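GDNF family receptor alpha-3 (Homo sapiens, PDB 2GH0) binds the neuronal growth factor artemin as its cell-surface receptor, which leads to autophosphorylation and activation of the RET receptor. Local coordinates at residues V116-H121 with G183-N188; H123-D126 with C131-E134; T133-C138 with T192-A197. All blocks are in the same frame, centred on the assembly; numbering follows the deposited sequence.

Interaction 1. Residues V116-H121 with G183-N188; sequences VDFQTH and GFFSHN
Asp117 O, one residue ahead of the Phe118 that meets Phe184 and Phe185, is gripped twice by His121. His121 N lies 2.9 Å from Asp117 O, and the ring atom His121 ND1 lies 3.0 Å from the same oxygen; the two donors come from opposite faces of the carbonyl. This ties the imidazole back onto the last turn of helix 109-121, on the side remote from 183-188. Phe118 faces the other way. Its CG stands anti to the backbone N (chi1 171°), carrying the ring out between two phenylalanines. Phe184 presents its edge to the Phe118 face in an offset edge-to-face pair, planes at 89° and centroids of the Phe118 and Phe184 rings 5.2 Å apart. Phe185 instead forms an offset stack with Phe118, their ring centroids 4.4 Å apart and planes tilted by 27°, with Phe118 CE2 over the rim of one Phe185 face. Phe184 also reaches the backbone: its CE2 comes to 3.7 Å from Gln119 CA, and Phe118 O sits at the ring's edge, in plane. Leu145 and Tyr142 also pack on Phe118. The three rings form an aromatic cluster joining helices 109-121 and 175-186 within the second GDNF/GAS1 domain of this fragment.

Interaction 2. Residues H123-D126 with C131-E134; sequences HPMD and CATE
Met125 lays its side chain against Ala132, with the thioether SD 3.7 Å from the Ala132 methyl CB and 3.8 Å from Ala132 CA. CG of Met125 is anti to its own carbonyl carbon (chi1 -75°), and further bends at chi2 and chi3 set SD beside the methyl and turn the terminal CE away from it. Met125 CG is modelled still closer to Ala132 CA, tighter than carbons normally approach, and that spacing is doubtful in detail. Ala132 CB is touched on a second flank by the backbone, His123 O lying 3.4 Å from it. The same carbonyl, His123 O, is 2.9 Å from Ala132 N. Farther out, His123 CB stands 4.2 Å from Ala132 CB. The two loop segments run close enough for a single backbone bridge between Pro124 and Cys131, whose CA atoms are 4.8 Å apart. Between them the chain turns back, and Asp126 OD1 takes a hydrogen bond from Thr130 N inside that turn. Away from Met125, Cys131 is joined by a disulfide to Cys190, and Pro124 packs on Pro189 and Cys190, so the loop rests on the start of helix 189-205. Across the loop itself, the side-chain contact is thioether against methyl, a dispersive touch with little directional demand; the Cys131-Cys190 disulfide holds 131-134 to helix 189-205 and does not join the two limbs of the loop.

Interaction 3. Residues T133-C138 with T192-A197; sequences TEQSRC and TEAIAA
The Gln135 amide lies with one flat face against helix 189-205. Ala194 CA sits over that face, 3.8 Å from Gln135 CD, and Glu193 O stands above the amide nitrogen on the same side, 3.8 Å from Gln135 NE2. Near the oxygen end, closer to the edge but still tilted toward this side, the methyl CB of Ala197 is 3.7 Å from Gln135 OE1. The amide reaches this position because CG is anti to the carbonyl carbon (chi1 -61°) and the chain then runs fully extended at chi2, alongside the turn formed by Glu193, Ala194 and Ala197. Nearer the backbone the aliphatic part does the touching: Gln135 CB and Ala194 CB are 3.8 Å apart. The small alanine side chain lets the helices come close, with the CA atoms of Gln135 and Ala194 separated by 5.1 Å. A single water links the two segments, donating to Gln135 OE1 at 3.0 Å and to the backbone oxygen Ala194 O at 2.7 Å. It approaches Gln135 OE1 from well above the amide plane, on the face turned to Ala194. Glu193 meets the amide through its CB, while its carboxylate leads away to a long, weak ion pair with Arg200. One turn on from Gln135, Cys138 forms a disulfide with Cys122 and packs on Cys190 and Leu191, and Leu139 lies against Ala194 and Ile195, so helix 135-143 continues to follow helix 189-205. The glutamine therefore acts in two ways: its carbons and amide face pack on an alanine-rich helical surface, while the polar link from OE1 is relayed by water, whose two hydrogens are both spent on this bridge.

Overall arrangement
From the N terminus, helix 109-121 supplies 116-121, the first side of interaction 1. The chain then turns through 123-126 and 131-134, where interaction 2 closes a short loop nested inside the much longer one that interaction 1 closes. Interaction 3 starts where interaction 2 ends, sharing Thr133 and Glu134, and runs into helix 135-143. After the two-stranded sheet the chain returns as helix 175-186, completing interaction 1, and then as helix 189-205, completing interaction 3; these two loops cross. His121 touches Thr133 and Arg137, and Phe184 packs on His123. Interaction 1 joins helix 109-121 to 175-186 and interaction 3 joins helix 135-143 to 189-205, with the interaction 2 loop between the first helices of each pair.

Interaction 1. Residues V116-H121 with G183-N188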
loop_
_atom_site.group_PDB
_atom_site.type_symbol
_atom_site.label_atom_id
_atom_site.label_comp_id
_atom_site.label_asym_id
_atom_site.label_seq_id
_atom_site.Cartn_x
_atom_site.Cartn_y
_atom_site.Cartn_z
ATOM N N VAL C 116 50.664 -11.733 -18.708
ATOM C CA VAL C 116 51.166 -12.700 -19.685
ATOM C C VAL C 116 50.368 -12.687 -21.011
ATOM O O VAL C 116 50.965 -12.675 -22.093
ATOM C CB VAL C 116 51.216 -14.079 -19.130
ATOM C CG1 VAL C 116 51.400 -15.079 -20.240
ATOM C CG2 VAL C 116 52.338 -14.170 -18.109
ATOM N N ASP C 117 49.039 -12.682 -20.956
ATOM C CA ASP C 117 48.370 -12.729 -22.242
ATOM C C ASP C 117 48.532 -11.445 -23.035
ATOM O O ASP C 117 48.562 -11.506 -24.260
ATOM C CB ASP C 117 46.935 -13.273 -22.230
ATOM C CG ASP C 117 46.105 -12.769 -21.112
ATOM O OD1 ASP C 117 45.851 -11.539 -21.125
ATOM O OD2 ASP C 117 45.560 -13.635 -20.310
ATOM N N PHE C 118 48.647 -10.298 -22.375
ATOM C CA PHE C 118 48.846 -9.031 -23.099
ATOM C C PHE C 118 50.227 -9.055 -23.820
ATOM O O PHE C 118 50.395 -8.641 -24.997
ATOM C CB PHE C 118 48.727 -7.871 -22.090
ATOM C CG PHE C 118 49.120 -6.522 -22.661
ATOM C CD1 PHE C 118 48.365 -5.943 -23.680
ATOM C CD2 PHE C 118 50.206 -5.874 -22.211
ATOM C CE1 PHE C 118 48.712 -4.739 -24.215
ATOM C CE2 PHE C 118 50.587 -4.639 -22.779
ATOM C CZ PHE C 118 49.840 -4.090 -23.769
ATOM N N GLN C 119 51.232 -9.561 -23.120
ATOM C CA GLN C 119 52.569 -9.741 -23.734
ATOM C C GLN C 119 52.605 -10.730 -24.896
ATOM O O GLN C 119 53.403 -10.557 -25.790
ATOM C CB GLN C 119 53.548 -10.237 -22.664
ATOM C CG GLN C 119 53.789 -9.140 -21.677
ATOM C CD GLN C 119 54.753 -9.535 -20.533
ATOM O OE1 GLN C 119 54.997 -10.735 -20.232
ATOM N NE2 GLN C 119 55.293 -8.502 -19.877
ATOM N N THR C 120 51.773 -11.768 -24.843
ATOM C CA THR C 120 51.653 -12.832 -25.853
ATOM C C THR C 120 50.928 -12.295 -27.098
ATOM O O THR C 120 51.392 -12.511 -28.220
ATOM C CB THR C 120 50.906 -14.031 -25.289
ATOM O OG1 THR C 120 51.698 -14.602 -24.232
ATOM C CG2 THR C 120 50.660 -15.137 -26.338
ATOM N N HIS C 121 49.851 -11.562 -26.905
ATOM C CA HIS C 121 49.042 -11.180 -28.068
ATOM C C HIS C 121 49.377 -9.806 -28.630
ATOM O O HIS C 121 49.210 -9.591 -29.844
ATOM C CB HIS C 121 47.568 -11.297 -27.745
ATOM C CG HIS C 121 47.131 -12.710 -27.484
ATOM N ND1 HIS C 121 47.018 -13.237 -26.206
ATOM C CD2 HIS C 121 46.867 -13.729 -28.331
ATOM C CE1 HIS C 121 46.644 -14.508 -26.282
ATOM N NE2 HIS C 121 46.527 -14.825 -27.558
ATOM N N GLY C 183 56.797 1.332 -22.097
ATOM C CA GLY C 183 56.696 1.463 -23.549
ATOM C C GLY C 183 55.797 0.439 -24.219
ATOM O O GLY C 183 55.205 0.696 -25.228
ATOM N N PHE C 184 55.749 -0.770 -23.679
ATOM C CA PHE C 184 54.887 -1.846 -24.192
ATOM C C PHE C 184 53.411 -1.437 -24.214
ATOM O O PHE C 184 52.640 -1.928 -25.039
ATOM C CB PHE C 184 55.114 -3.153 -23.373
ATOM C CG PHE C 184 54.743 -4.383 -24.115
ATOM C CD1 PHE C 184 55.585 -4.927 -25.059
ATOM C CD2 PHE C 184 53.504 -4.980 -23.913
ATOM C CE1 PHE C 184 55.223 -6.082 -25.771
ATOM C CE2 PHE C 184 53.102 -6.155 -24.659
ATOM C CZ PHE C 184 53.978 -6.681 -25.576
ATOM N N PHE C 185 53.045 -0.443 -23.400
ATOM C CA PHE C 185 51.704 0.126 -23.405
ATOM C C PHE C 185 51.700 1.467 -24.097
ATOM O O PHE C 185 50.814 1.744 -24.905
ATOM C CB PHE C 185 51.237 0.386 -21.948
ATOM C CG PHE C 185 50.949 -0.860 -21.179
ATOM C CD1 PHE C 185 51.983 -1.570 -20.577
ATOM C CD2 PHE C 185 49.635 -1.338 -21.091
ATOM C CE1 PHE C 185 51.765 -2.736 -19.875
ATOM C CE2 PHE C 185 49.385 -2.491 -20.377
ATOM C CZ PHE C 185 50.433 -3.192 -19.762
ATOM N N SER C 186 52.690 2.302 -23.816
ATOM C CA SER C 186 52.627 3.661 -24.301
ATOM C C SER C 186 53.047 3.881 -25.764
ATOM O O SER C 186 52.625 4.895 -26.373
ATOM C CB SER C 186 53.320 4.603 -23.356
ATOM O OG SER C 186 54.726 4.399 -23.446
ATOM N N HIS C 187 53.888 3.001 -26.321
ATOM C CA HIS C 187 54.438 3.229 -27.690
ATOM C C HIS C 187 54.656 1.827 -28.274
ATOM O O HIS C 187 55.756 1.347 -28.280
ATOM C CB HIS C 187 55.749 3.990 -27.650
ATOM C CG HIS C 187 56.204 4.522 -28.984
ATOM N ND1 HIS C 187 56.207 5.863 -29.240
ATOM C CD2 HIS C 187 56.568 3.913 -30.149
ATOM C CE1 HIS C 187 56.641 6.083 -30.478
ATOM N NE2 HIS C 187 56.893 4.915 -31.052
ATOM N N ASN C 188 53.581 1.192 -28.702
ATOM C CA ASN C 188 53.566 -0.241 -29.120
ATOM C C ASN C 188 52.759 -0.217 -30.410
ATOM O O ASN C 188 51.562 -0.027 -30.339
ATOM C CB ASN C 188 52.867 -1.089 -27.997
ATOM C CG ASN C 188 52.681 -2.587 -28.371
ATOM O OD1 ASN C 188 52.524 -3.469 -27.507
ATOM N ND2 ASN C 188 52.701 -2.859 -29.656
#

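Interaction 2. Residues H123-D126 with C131-E134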
loop_
_atom_site.group_PDB
_atom_site.type_symbol
_atom_site.label_atom_id
_atom_site.label_comp_id
_atom_site.label_asym_id
_atom_site.label_seq_id
_atom_site.Cartn_x
_atom_site.Cartn_y
_atom_site.Cartn_z
ATOM N N HIS C 123 52.417 -8.364 -28.584
ATOM C CA HIS C 123 53.842 -8.154 -28.903
ATOM C C HIS C 123 53.982 -7.896 -30.414
ATOM O O HIS C 123 53.487 -8.718 -31.195
ATOM C CB HIS C 123 54.643 -9.401 -28.526
ATOM C CG HIS C 123 56.091 -9.336 -28.900
ATOM N ND1 HIS C 123 56.978 -8.463 -28.305
ATOM C CD2 HIS C 123 56.811 -10.048 -29.796
ATOM C CE1 HIS C 123 58.175 -8.608 -28.852
ATOM N NE2 HIS C 123 58.106 -9.575 -29.749
ATOM N N PRO C 124 54.642 -6.777 -30.826
ATOM C CA PRO C 124 54.783 -6.574 -32.305
ATOM C C PRO C 124 55.771 -7.560 -32.923
ATOM O O PRO C 124 56.864 -7.741 -32.388
ATOM C CB PRO C 124 55.242 -5.089 -32.415
ATOM C CG PRO C 124 55.893 -4.767 -31.073
ATOM C CD PRO C 124 55.162 -5.632 -30.044
ATOM N N MET C 125 55.378 -8.229 -34.002
ATOM C CA MET C 125 56.225 -9.191 -34.692
ATOM C C MET C 125 57.148 -8.509 -35.686
ATOM O O MET C 125 58.032 -9.121 -36.209
ATOM C CB MET C 125 55.347 -10.151 -35.488
ATOM C CG MET C 125 54.639 -11.178 -34.625
ATOM S SD MET C 125 55.738 -12.173 -33.522
ATOM C CE MET C 125 56.548 -13.160 -34.782
ATOM N N ASP C 126 56.852 -7.254 -36.003
ATOM C CA ASP C 126 57.724 -6.467 -36.872
ATOM C C ASP C 126 57.542 -4.974 -36.523
ATOM O O ASP C 126 56.661 -4.622 -35.758
ATOM C CB ASP C 126 57.407 -6.743 -38.329
ATOM C CG ASP C 126 55.944 -6.416 -38.703
ATOM O OD1 ASP C 126 55.339 -5.479 -38.141
ATOM O OD2 ASP C 126 55.378 -7.113 -39.604
ATOM N N CYS C 131 50.745 -7.807 -35.143
ATOM C CA CYS C 131 50.651 -8.387 -33.800
ATOM C C CYS C 131 51.136 -9.848 -33.833
ATOM O O CYS C 131 50.980 -10.548 -34.848
ATOM C CB CYS C 131 49.184 -8.335 -33.290
ATOM S SG CYS C 131 48.618 -6.583 -33.017
ATOM N N ALA C 132 51.599 -10.347 -32.686
ATOM C CA ALA C 132 52.116 -11.700 -32.670
ATOM C C ALA C 132 51.033 -12.763 -33.004
ATOM O O ALA C 132 51.356 -13.821 -33.540
ATOM C CB ALA C 132 52.804 -12.006 -31.304
ATOM N N THR C 133 49.756 -12.496 -32.705
ATOM C CA THR C 133 48.647 -13.394 -33.114
ATOM C C THR C 133 47.724 -12.706 -34.134
ATOM O O THR C 133 47.911 -12.882 -35.345
ATOM C CB THR C 133 47.850 -13.957 -31.896
ATOM O OG1 THR C 133 47.431 -12.872 -31.060
ATOM C CG2 THR C 133 48.777 -14.815 -31.071
ATOM N N GLU C 134 46.783 -11.901 -33.646
ATOM C CA GLU C 134 45.814 -11.150 -34.501
ATOM C C GLU C 134 45.390 -9.951 -33.674
ATOM O O GLU C 134 45.383 -10.022 -32.418
ATOM C CB GLU C 134 44.529 -12.022 -34.791
ATOM C CG GLU C 134 44.491 -12.719 -36.147
ATOM C CD GLU C 134 43.354 -13.775 -36.235
ATOM O OE1 GLU C 134 42.604 -13.871 -35.241
ATOM O OE2 GLU C 134 43.255 -14.550 -37.270
#

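Interaction 3. Residues T133-C138 with T192-A197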
loop_
_atom_site.group_PDB
_atom_site.type_symbol
_atom_site.label_atom_id
_atom_site.label_comp_id
_atom_site.label_asym_id
_atom_site.label_seq_id
_atom_site.Cartn_x
_atom_site.Cartn_y
_atom_site.Cartn_z
ATOM N N THR C 133 49.756 -12.496 -32.705
ATOM C CA THR C 133 48.647 -13.394 -33.114
ATOM C C THR C 133 47.724 -12.706 -34.134
ATOM O O THR C 133 47.911 -12.882 -35.345
ATOM C CB THR C 133 47.850 -13.957 -31.896
ATOM O OG1 THR C 133 47.431 -12.872 -31.060
ATOM C CG2 THR C 133 48.777 -14.815 -31.071
ATOM N N GLU C 134 46.783 -11.901 -33.646
ATOM C CA GLU C 134 45.814 -11.150 -34.501
ATOM C C GLU C 134 45.390 -9.951 -33.674
ATOM O O GLU C 134 45.383 -10.022 -32.418
ATOM C CB GLU C 134 44.529 -12.022 -34.791
ATOM C CG GLU C 134 44.491 -12.719 -36.147
ATOM C CD GLU C 134 43.354 -13.775 -36.235
ATOM O OE1 GLU C 134 42.604 -13.871 -35.241
ATOM O OE2 GLU C 134 43.255 -14.550 -37.270
ATOM N N GLN C 135 44.967 -8.858 -34.323
ATOM C CA GLN C 135 44.550 -7.665 -33.539
ATOM C C GLN C 135 43.421 -7.975 -32.537
ATOM O O GLN C 135 43.428 -7.402 -31.484
ATOM C CB GLN C 135 44.082 -6.521 -34.455
ATOM C CG GLN C 135 45.170 -6.025 -35.424
ATOM C CD GLN C 135 44.655 -4.897 -36.290
ATOM O OE1 GLN C 135 43.427 -4.728 -36.482
ATOM N NE2 GLN C 135 45.566 -4.123 -36.822
ATOM N N SER C 136 42.437 -8.818 -32.876
ATOM C CA SER C 136 41.265 -8.987 -31.974
ATOM C C SER C 136 41.732 -9.659 -30.663
ATOM O O SER C 136 41.165 -9.404 -29.588
ATOM C CB SER C 136 40.143 -9.879 -32.593
ATOM O OG SER C 136 40.680 -11.114 -33.032
ATOM N N ARG C 137 42.682 -10.572 -30.776
ATOM C CA ARG C 137 43.262 -11.220 -29.574
ATOM C C ARG C 137 44.068 -10.235 -28.690
ATOM O O ARG C 137 44.046 -10.313 -27.427
ATOM C CB ARG C 137 44.140 -12.391 -29.995
ATOM C CG ARG C 137 43.372 -13.515 -30.708
ATOM C CD ARG C 137 44.264 -14.756 -30.704
ATOM N NE ARG C 137 43.714 -15.938 -31.363
ATOM C CZ ARG C 137 42.797 -16.753 -30.829
ATOM N NH1 ARG C 137 42.267 -16.510 -29.620
ATOM N NH2 ARG C 137 42.385 -17.813 -31.514
ATOM N N CYS C 138 44.791 -9.308 -29.342
ATOM C CA CYS C 138 45.468 -8.223 -28.647
ATOM C C CYS C 138 44.499 -7.297 -27.916
ATOM O O CYS C 138 44.737 -6.983 -26.757
ATOM C CB CYS C 138 46.392 -7.408 -29.588
ATOM S SG CYS C 138 47.024 -5.886 -28.823
ATOM N N THR C 192 48.711 0.087 -30.930
ATOM C CA THR C 192 48.217 1.292 -31.568
ATOM C C THR C 192 47.413 1.038 -32.820
ATOM O O THR C 192 46.363 1.650 -33.012
ATOM C CB THR C 192 49.406 2.199 -31.906
ATOM O OG1 THR C 192 50.022 2.528 -30.656
ATOM C CG2 THR C 192 48.917 3.471 -32.568
ATOM N N GLU C 193 47.887 0.137 -33.673
ATOM C CA GLU C 193 47.197 -0.161 -34.888
ATOM C C GLU C 193 45.886 -0.917 -34.633
ATOM O O GLU C 193 44.894 -0.658 -35.308
ATOM C CB GLU C 193 48.091 -0.931 -35.849
ATOM C CG GLU C 193 49.130 0.003 -36.530
ATOM C CD GLU C 193 48.496 1.406 -36.958
ATOM O OE1 GLU C 193 47.522 1.447 -37.779
ATOM O OE2 GLU C 193 48.901 2.449 -36.386
ATOM N N ALA C 194 45.885 -1.837 -33.692
ATOM C CA ALA C 194 44.693 -2.589 -33.323
ATOM C C ALA C 194 43.608 -1.647 -32.810
ATOM O O ALA C 194 42.419 -1.732 -33.191
ATOM C CB ALA C 194 45.063 -3.636 -32.222
ATOM N N ILE C 195 43.990 -0.747 -31.917
ATOM C CA ILE C 195 43.056 0.268 -31.405
ATOM C C ILE C 195 42.536 1.186 -32.516
ATOM O O ILE C 195 41.334 1.451 -32.621
ATOM C CB ILE C 195 43.675 1.119 -30.163
ATOM C CG1 ILE C 195 43.775 0.191 -28.917
ATOM C CG2 ILE C 195 42.785 2.316 -29.878
ATOM C CD1 ILE C 195 44.487 0.903 -27.686
ATOM N N ALA C 196 43.441 1.714 -33.306
ATOM C CA ALA C 196 43.073 2.621 -34.420
ATOM C C ALA C 196 42.076 1.995 -35.391
ATOM O O ALA C 196 41.078 2.632 -35.816
ATOM C CB ALA C 196 44.319 3.005 -35.166
ATOM N N ALA C 197 42.333 0.739 -35.764
ATOM C CA ALA C 197 41.414 0.054 -36.732
ATOM C C ALA C 197 40.000 -0.104 -36.129
ATOM O O ALA C 197 38.989 0.048 -36.815
ATOM C CB ALA C 197 41.992 -1.333 -37.139
HETATM O O HOH W 1 41.467 -3.934 -34.350
#